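Local coordinates for protein signal peptidase I (PDB 4ME8) that probably cleaves hydrophobic N-terminal signal or leader sequences from secreted proteins, as a serine-type endopeptidase of the peptidase S26 family, at residues Y88-F92 against S123-G127. Numbering follows the deposited sequence.
Sequences YTQDF and SRYFG. With EDO (1,2-ethanediol), chain C.
Residues 88-92 run as an irregular loop, largely extended from Thr-89 (phi/psi -116/129) onward, and enter strand 92-93, which pairs with 56-59 in the four-stranded antiparallel sheet. Residues 123-126, between strands 109-113 and 129-130 of the five-stranded antiparallel sheet, form one weakly bonded helical turn (Gly-127 N to Ser-123 O, weak at 3.2 Å), which Gly-127 leaves with positive phi (81°). The nearest CA atoms, of Phe-92 and Arg-124, are 8.6 Å apart, so side chains bridge the gap, burying 194 Å² in total. Gln-90 (chi1 p, chi2 m) brings its amide between two partners: Arg-124 NH1 donates to Gln-90 OE1 at 3.0 Å (N-H...O angle 155°), near the guanidinium plane, and Gln-90 NE2 donates to Tyr-125 OH at 3.0 Å (135°). Arg-124 (m, t, m) lays its aliphatic part on Phe-92; its CG sits 4.2 Å from the Phe-92 ring centroid, 19° off the normal, a CH-pi contact. The guanidinium is further held by a salt bridge to Asp-122 and a hydrogen bond to Arg-117 O. An ethanediol, probably from the crystallisation liquor, donates from O2 to Arg-124 O at 2.8 Å. The Arg-124 side chain lies about 7 Å from that of Lys-46, a predicted active-site residue of this S26-family peptidase. Chemically, Arg-124 and Gln-90 together join loop to turn: the guanidinium bonds polar partners, the methylenes pack over the Phe-92 face, and one amide both accepts and donates.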
loop_
_atom_site.group_PDB
_atom_site.type_symbol
_atom_site.label_atom_id
_atom_site.label_comp_id
_atom_site.label_asym_id
_atom_site.label_seq_id
_atom_site.Cartn_x
_atom_site.Cartn_y
_atom_site.Cartn_z
ATOM N N TYR A 88 -3.693 13.773 -1.194
ATOM C CA TYR A 88 -3.576 12.789 -2.270
ATOM C C TYR A 88 -4.040 11.398 -1.818
ATOM O O TYR A 88 -4.709 10.675 -2.564
ATOM C CB TYR A 88 -2.118 12.736 -2.734
ATOM C CG TYR A 88 -1.891 12.033 -4.044
ATOM C CD1 TYR A 88 -2.480 12.498 -5.211
ATOM C CD2 TYR A 88 -1.066 10.920 -4.124
ATOM C CE1 TYR A 88 -2.266 11.867 -6.423
ATOM C CE2 TYR A 88 -0.840 10.285 -5.330
ATOM C CZ TYR A 88 -1.445 10.760 -6.478
ATOM O OH TYR A 88 -1.233 10.132 -7.682
ATOM N N THR A 89 -3.662 11.034 -0.596
ATOM C CA THR A 89 -4.095 9.795 0.041
ATOM C C THR A 89 -4.924 10.175 1.264
ATOM O O THR A 89 -4.481 10.977 2.086
ATOM C CB THR A 89 -2.891 8.938 0.502
ATOM O OG1 THR A 89 -1.989 8.724 -0.593
ATOM C CG2 THR A 89 -3.353 7.593 1.043
ATOM N N GLN A 90 -6.117 9.596 1.384
ATOM C CA GLN A 90 -7.024 9.928 2.487
ATOM C C GLN A 90 -6.466 9.405 3.811
ATOM O O GLN A 90 -5.702 8.426 3.836
ATOM C CB GLN A 90 -8.459 9.400 2.230
ATOM C CG GLN A 90 -8.745 7.930 2.579
ATOM C CD GLN A 90 -8.406 6.959 1.453
ATOM O OE1 GLN A 90 -7.330 7.035 0.854
ATOM N NE2 GLN A 90 -9.324 6.032 1.165
ATOM N N ASP A 91 -6.830 10.074 4.902
ATOM C CA ASP A 91 -6.504 9.585 6.237
ATOM C C ASP A 91 -7.092 8.176 6.447
ATOM O O ASP A 91 -8.256 7.916 6.135
ATOM C CB ASP A 91 -7.040 10.536 7.323
ATOM C CG ASP A 91 -6.366 11.915 7.308
ATOM O OD1 ASP A 91 -5.289 12.080 6.699
ATOM O OD2 ASP A 91 -6.924 12.845 7.923
ATOM N N PHE A 92 -6.274 7.266 6.956
ATOM C CA PHE A 92 -6.756 5.953 7.361
ATOM C C PHE A 92 -5.752 5.268 8.272
ATOM O O PHE A 92 -4.589 5.653 8.325
ATOM C CB PHE A 92 -7.056 5.056 6.146
ATOM C CG PHE A 92 -5.831 4.649 5.350
ATOM C CD1 PHE A 92 -5.378 5.432 4.299
ATOM C CD2 PHE A 92 -5.156 3.464 5.633
ATOM C CE1 PHE A 92 -4.263 5.056 3.560
ATOM C CE2 PHE A 92 -4.036 3.089 4.906
ATOM C CZ PHE A 92 -3.592 3.885 3.865
ATOM N N SER A 123 -4.900 -2.002 -1.457
ATOM C CA SER A 123 -5.290 -2.602 -0.174
ATOM C C SER A 123 -6.306 -1.766 0.599
ATOM O O SER A 123 -7.030 -2.303 1.440
ATOM C CB SER A 123 -4.070 -2.901 0.701
ATOM O OG SER A 123 -3.352 -4.025 0.214
ATOM N N ARG A 124 -6.370 -0.464 0.314
ATOM C CA ARG A 124 -7.441 0.369 0.868
ATOM C C ARG A 124 -8.833 -0.139 0.528
ATOM O O ARG A 124 -9.775 0.158 1.252
ATOM C CB ARG A 124 -7.330 1.812 0.377
ATOM C CG ARG A 124 -6.212 2.602 1.023
ATOM C CD ARG A 124 -6.021 3.940 0.334
ATOM N NE ARG A 124 -5.640 3.781 -1.069
ATOM C CZ ARG A 124 -5.582 4.779 -1.950
ATOM N NH1 ARG A 124 -5.877 6.026 -1.584
ATOM N NH2 ARG A 124 -5.230 4.530 -3.209
ATOM N N TYR A 125 -8.964 -0.871 -0.583
ATOM C CA TYR A 125 -10.278 -1.255 -1.112
ATOM C C TYR A 125 -10.466 -2.759 -1.354
ATOM O O TYR A 125 -11.587 -3.252 -1.203
ATOM C CB TYR A 125 -10.567 -0.464 -2.393
ATOM C CG TYR A 125 -10.370 1.029 -2.216
ATOM C CD1 TYR A 125 -11.167 1.753 -1.335
ATOM C CD2 TYR A 125 -9.375 1.712 -2.911
ATOM C CE1 TYR A 125 -10.989 3.117 -1.159
ATOM C CE2 TYR A 125 -9.189 3.076 -2.743
ATOM C CZ TYR A 125 -9.997 3.771 -1.866
ATOM O OH TYR A 125 -9.813 5.118 -1.701
ATOM N N PHE A 126 -9.410 -3.481 -1.747
ATOM C CA PHE A 126 -9.485 -4.956 -1.835
ATOM C C PHE A 126 -8.817 -5.727 -0.676
ATOM O O PHE A 126 -8.778 -6.963 -0.691
ATOM C CB PHE A 126 -9.054 -5.497 -3.221
ATOM C CG PHE A 126 -7.608 -5.247 -3.611
ATOM C CD1 PHE A 126 -6.561 -5.368 -2.705
ATOM C CD2 PHE A 126 -7.297 -4.971 -4.934
ATOM C CE1 PHE A 126 -5.252 -5.163 -3.092
ATOM C CE2 PHE A 126 -5.985 -4.772 -5.337
ATOM C CZ PHE A 126 -4.957 -4.872 -4.415
ATOM N N GLY A 127 -8.308 -5.013 0.325
ATOM C CA GLY A 127 -7.785 -5.659 1.525
ATOM C C GLY A 127 -6.381 -6.191 1.328
ATOM O O GLY A 127 -5.715 -5.840 0.363
HETATM C C1 EDO C . -12.656 2.522 3.120
HETATM O O1 EDO C . -12.250 3.721 2.432
HETATM C C2 EDO C . -12.914 1.383 2.130
HETATM O O2 EDO C . -12.255 0.170 2.544
#